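Local coordinates for YscQ-C, type III secretion protein (Yersinia pseudotuberculosis, PDB 3UEP) that is the C-terminal part of YscQ, made from an internal translation start, and assembles with longer YscQ into a complex essential to type III secretion, at the interface of chains A and B. Coordinates in Å, arbitrary orientation; residue numbers count along the deposited sequence, not the author numbering. Chains: chain A/B, YscQ-C, type III secretion protein.

Contact 1 and contact 2 lie about 25 Å apart, centre to centre of their C-alpha atoms, on opposite wings of a two-fold symmetric dimer. Strand 76-84 of one chain meets the segment around residue 46 of the other in both: the Val79-Ile46 bridge of contact 1 recurs in contact 2 with the chains exchanged. Contact 1 adds the hydrophobic interior and the pairing of strand 20-27 of chain A with strand 20-33 of chain B; contact 2 carries the pairing on to B:Arg80, B:Ile81 and the turn at residues 41-44. With their symmetry twins, the two clamp each chain into the other's sheets, as expected of the intertwined FliN-type dimer.

Contact 1: the interface of chains A and B. Residues chain A 23, 25, 58, 79, 81; chain B 30, 32, 40, 46, 48.
The ring of A:Phe25 and the side chain of B:Leu48 run past each other in opposite directions, the leucine CD2 methyl over one face, 3.9 Å from the ring centroid and shifted toward the CD2-CE2 bond, making a CH-pi contact. The opposite face is backed from its own chain by the CG1 methyl of A:Val23, two residues earlier on strand 20-27. At the rim, B:Ile46 takes over: its CD1 comes close to the ring plane and reaches the CE1-CZ edge, 3.8 Å from CE1, while its CG2 stands above the plane beyond CZ, on the same side as B:Leu48. Phenylalanine and isoleucine thus cross obliquely, edge against branch.

B:Ile46 reaches this far because CD1 extends from CG1 in a straight chain (chi2 175°). The same methyl also approaches A:Ile81 CD1, at 4.2 Å, and A:Leu58 CD2, with B:Leu40 nearby on its own chain, so it sits among apolar groups of both subunits. B:Leu48 is shared as well: CD2 serves the phenylalanine and CD1 touches A:Val79 CG2 at 4.0 Å. Two residues back from the phenylalanine on strand 20-27, the A:Val23 CG2 methyl meets B:Leu32 CD2.

Two antiparallel backbone bridges frame this apolar layer. A:Val23 N gives to B:Gln30 O at 2.8 Å, and B:Gln30 N returns a bond to A:Val23 O. A:Val79 and B:Ile46 do likewise; the bond from B:Ile46 N to A:Val79 O, 2.8 Å, is almost straight at the hydrogen (177°). Both fix the register that brings B:Ile46 and B:Leu48 to the ring.

Strands paired across the chains and a core built from both probably make this patch integral to the dimer fold: each subunit completes the hydrophobic interior of its partner in the C-terminal FliN-like domain of YscQ.

Contact 2: the interface of chains A and B. Residues chain A 41-46; chain B 79-81.
A:Leu45 and B:Arg80 meet side chain to side chain. The leucine CD2 methyl lies over one face of the guanidinium, 3.6 Å from CZ and offset toward the rim, while CD1 reaches NH2. B:Arg80 leaves the backbone with CG anti to N (chi1 179°) and then bends at chi3 (-67°), which folds the guanidinium back over the partner segment. Its NH1 comes within 2.9 Å of A:Gly43 O, but the N-H points away, so this pair is not a hydrogen bond.

Apolar packing continues with B:Ile81. Its CG1 lies 3.8 Å from A:Ser44 CB, and its CD1 meets A:Ile46 CD1 tip to tip. CB and CG2 turn toward the backbone carbonyl of A:Glu41, a residue that is poorly ordered.

Backbone hydrogen bonds carry the antiparallel pairing. A:Gly43 N gives to B:Ile81 O at 2.9 Å, and B:Ile81 N gives to A:Ser44 O, also at 2.9 Å, so both polar backbone groups of the isoleucine are engaged. The last bridge, between A:Ile46 and B:Val79, is the symmetry twin of the Val79-Ile46 one. A:Gly43 has a positive phi (103°), a backbone shape that glycine adopts readily.

Within chain A, the hydroxyl of A:Ser44 braces the turn: OG accepts from A:Glu41 N at 2.9 Å and donates to A:Glu41 O at 2.8 Å.

By pinning the turn before strand 45-48 to strand 76-84 of the partner, this patch continues the pairing between the chains from strand 45-48 back into that turn and probably helps keep the YscQ-C dimer interlocked.

Contact 1: the interface of chains A and B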
loop_
_atom_site.group_PDB
_atom_site.type_symbol
_atom_site.label_atom_id
_atom_site.label_comp_id
_atom_site.label_asym_id
_atom_site.label_seq_id
_atom_site.Cartn_x
_atom_site.Cartn_y
_atom_site.Cartn_z
ATOM N N VAL A 23 -2.458 9.745 -3.299
ATOM C CA VAL A 23 -2.187 8.460 -3.925
ATOM C C VAL A 23 -1.241 7.679 -3.031
ATOM O O VAL A 23 -0.287 8.238 -2.503
ATOM C CB VAL A 23 -1.570 8.642 -5.306
ATOM C CG1 VAL A 23 -1.278 7.299 -5.939
ATOM C CG2 VAL A 23 -2.513 9.474 -6.198
ATOM N N PHE A 25 0.872 3.705 -2.535
ATOM C CA PHE A 25 1.410 2.586 -3.309
ATOM C C PHE A 25 1.604 1.407 -2.377
ATOM O O PHE A 25 2.298 1.522 -1.374
ATOM C CB PHE A 25 2.751 2.966 -3.975
ATOM C CG PHE A 25 2.670 4.221 -4.842
ATOM C CD1 PHE A 25 2.352 4.132 -6.190
ATOM C CD2 PHE A 25 2.890 5.486 -4.292
ATOM C CE1 PHE A 25 2.256 5.280 -6.983
ATOM C CE2 PHE A 25 2.794 6.649 -5.080
ATOM C CZ PHE A 25 2.482 6.544 -6.428
ATOM N N LEU A 58 -1.945 0.897 -6.949
ATOM C CA LEU A 58 -2.101 2.320 -6.718
ATOM C C LEU A 58 -3.488 2.587 -6.173
ATOM O O LEU A 58 -4.483 2.209 -6.780
ATOM C CB LEU A 58 -1.928 3.124 -8.005
ATOM C CG LEU A 58 -0.519 3.411 -8.514
ATOM C CD1 LEU A 58 0.151 2.122 -9.009
ATOM C CD2 LEU A 58 -0.615 4.447 -9.625
ATOM N N VAL A 79 7.906 3.299 -9.186
ATOM C CA VAL A 79 6.823 2.448 -9.636
ATOM C C VAL A 79 6.587 2.631 -11.131
ATOM O O VAL A 79 6.317 3.745 -11.584
ATOM C CB VAL A 79 5.517 2.762 -8.892
ATOM C CG1 VAL A 79 4.376 1.922 -9.449
ATOM C CG2 VAL A 79 5.691 2.514 -7.406
ATOM N N ILE A 81 4.078 2.066 -14.100
ATOM C CA ILE A 81 2.667 1.771 -14.332
ATOM C C ILE A 81 2.497 0.689 -15.389
ATOM O O ILE A 81 3.189 0.688 -16.409
ATOM C CB ILE A 81 1.870 3.017 -14.791
ATOM C CG1 ILE A 81 1.925 4.144 -13.749
ATOM C CG2 ILE A 81 0.429 2.631 -15.114
ATOM C CD1 ILE A 81 1.311 3.785 -12.415
ATOM N N GLN B 30 1.815 9.887 -2.072
ATOM C CA GLN B 30 2.101 11.123 -2.793
ATOM C C GLN B 30 0.852 11.933 -3.094
ATOM O O GLN B 30 -0.190 11.379 -3.425
ATOM C CB GLN B 30 2.789 10.797 -4.113
ATOM C CG GLN B 30 4.292 10.733 -4.071
ATOM C CD GLN B 30 4.874 10.576 -5.462
ATOM O OE1 GLN B 30 4.141 10.566 -6.453
ATOM N NE2 GLN B 30 6.193 10.460 -5.547
ATOM N N LEU B 32 -0.886 13.857 -5.759
ATOM C CA LEU B 32 -0.878 14.136 -7.198
ATOM C C LEU B 32 -2.091 14.998 -7.540
ATOM O O LEU B 32 -3.161 14.802 -6.973
ATOM C CB LEU B 32 -0.941 12.834 -7.995
ATOM C CG LEU B 32 0.353 12.107 -8.383
ATOM C CD1 LEU B 32 1.240 11.864 -7.196
ATOM C CD2 LEU B 32 0.022 10.787 -9.061
ATOM N N LEU B 40 -1.191 9.791 -16.540
ATOM C CA LEU B 40 -0.562 8.495 -16.292
ATOM C C LEU B 40 -1.020 7.491 -17.352
ATOM O O LEU B 40 -2.178 7.492 -17.769
ATOM C CB LEU B 40 -0.909 7.955 -14.889
ATOM C CG LEU B 40 -0.280 8.605 -13.650
ATOM C CD1 LEU B 40 -0.842 7.968 -12.382
ATOM C CD2 LEU B 40 1.269 8.548 -13.639
ATOM N N ILE B 46 6.744 6.499 -11.964
ATOM C CA ILE B 46 6.575 7.375 -10.815
ATOM C C ILE B 46 7.743 7.195 -9.864
ATOM O O ILE B 46 7.970 6.096 -9.358
ATOM C CB ILE B 46 5.286 7.083 -10.061
ATOM C CG1 ILE B 46 4.077 7.465 -10.909
ATOM C CG2 ILE B 46 5.262 7.852 -8.754
ATOM C CD1 ILE B 46 2.758 7.095 -10.268
ATOM N N LEU B 48 9.255 7.427 -6.427
ATOM C CA LEU B 48 8.918 7.573 -5.012
ATOM C C LEU B 48 9.964 8.429 -4.279
ATOM O O LEU B 48 9.659 9.087 -3.270
ATOM C CB LEU B 48 8.745 6.209 -4.340
ATOM C CG LEU B 48 7.605 5.341 -4.888
ATOM C CD1 LEU B 48 7.463 4.033 -4.121
ATOM C CD2 LEU B 48 6.316 6.105 -4.846
#

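Contact 2: the interface of chains A and B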
loop_
_atom_site.group_PDB
_atom_site.type_symbol
_atom_site.label_atom_id
_atom_site.label_comp_id
_atom_site.label_asym_id
_atom_site.label_seq_id
_atom_site.Cartn_x
_atom_site.Cartn_y
_atom_site.Cartn_z
ATOM N N GLU A 41 6.185 -9.061 16.142
ATOM C CA GLU A 41 6.971 -8.221 17.037
ATOM C C GLU A 41 8.181 -7.687 16.257
ATOM O O GLU A 41 8.463 -8.154 15.154
ATOM C CB GLU A 41 7.403 -9.007 18.272
ATOM C CG GLU A 41 8.322 -10.172 17.983
ATOM C CD GLU A 41 8.579 -11.017 19.225
ATOM O OE1 GLU A 41 7.830 -10.862 20.213
ATOM O OE2 GLU A 41 9.530 -11.831 19.216
ATOM N N PRO A 42 8.886 -6.696 16.816
ATOM C CA PRO A 42 10.080 -6.195 16.120
ATOM C C PRO A 42 11.052 -7.337 15.824
ATOM O O PRO A 42 11.356 -8.143 16.713
ATOM C CB PRO A 42 10.683 -5.199 17.114
ATOM C CG PRO A 42 9.512 -4.795 17.986
ATOM C CD PRO A 42 8.666 -6.026 18.107
ATOM N N GLY A 43 11.518 -7.414 14.582
ATOM C CA GLY A 43 12.369 -8.515 14.149
ATOM C C GLY A 43 11.611 -9.535 13.321
ATOM O O GLY A 43 12.228 -10.297 12.570
ATOM N N SER A 44 10.276 -9.556 13.445
ATOM C CA SER A 44 9.467 -10.508 12.668
ATOM C C SER A 44 9.668 -10.287 11.181
ATOM O O SER A 44 9.761 -9.148 10.738
ATOM C CB SER A 44 7.977 -10.381 12.979
ATOM O OG SER A 44 7.685 -10.727 14.324
ATOM N N LEU A 45 9.730 -11.373 10.412
ATOM C CA LEU A 45 9.851 -11.274 8.955
ATOM C C LEU A 45 8.578 -11.748 8.291
ATOM O O LEU A 45 7.975 -12.741 8.708
ATOM C CB LEU A 45 11.014 -12.117 8.441
ATOM C CG LEU A 45 12.375 -11.762 9.014
ATOM C CD1 LEU A 45 13.386 -12.917 8.901
ATOM C CD2 LEU A 45 12.864 -10.519 8.321
ATOM N N ILE A 46 8.155 -11.019 7.266
ATOM C CA ILE A 46 6.960 -11.383 6.543
ATOM C C ILE A 46 7.313 -11.509 5.087
ATOM O O ILE A 46 7.907 -10.604 4.491
ATOM C CB ILE A 46 5.848 -10.337 6.659
ATOM C CG1 ILE A 46 5.450 -10.137 8.114
ATOM C CG2 ILE A 46 4.623 -10.763 5.842
ATOM C CD1 ILE A 46 4.378 -9.014 8.286
ATOM N N VAL B 79 9.668 -7.966 4.330
ATOM C CA VAL B 79 9.622 -6.822 5.226
ATOM C C VAL B 79 10.066 -7.302 6.597
ATOM O O VAL B 79 9.642 -8.379 7.030
ATOM C CB VAL B 79 8.164 -6.350 5.397
ATOM C CG1 VAL B 79 8.081 -5.247 6.423
ATOM C CG2 VAL B 79 7.593 -5.904 4.079
ATOM N N ARG B 80 10.908 -6.527 7.283
ATOM C CA ARG B 80 11.245 -6.838 8.662
ATOM C C ARG B 80 10.504 -5.807 9.470
ATOM O O ARG B 80 10.606 -4.613 9.182
ATOM C CB ARG B 80 12.767 -6.748 8.922
ATOM C CG ARG B 80 13.147 -7.060 10.377
ATOM C CD ARG B 80 14.661 -7.196 10.668
ATOM N NE ARG B 80 15.315 -8.359 10.047
ATOM C CZ ARG B 80 15.480 -9.576 10.598
ATOM N NH1 ARG B 80 15.024 -9.888 11.824
ATOM N NH2 ARG B 80 16.115 -10.511 9.893
ATOM N N ILE B 81 9.731 -6.257 10.454
ATOM C CA ILE B 81 8.985 -5.353 11.318
ATOM C C ILE B 81 9.955 -4.603 12.213
ATOM O O ILE B 81 10.858 -5.204 12.794
ATOM C CB ILE B 81 8.026 -6.130 12.236
ATOM C CG1 ILE B 81 7.078 -7.009 11.412
ATOM C CG2 ILE B 81 7.290 -5.165 13.168
ATOM C CD1 ILE B 81 6.213 -6.237 10.463
#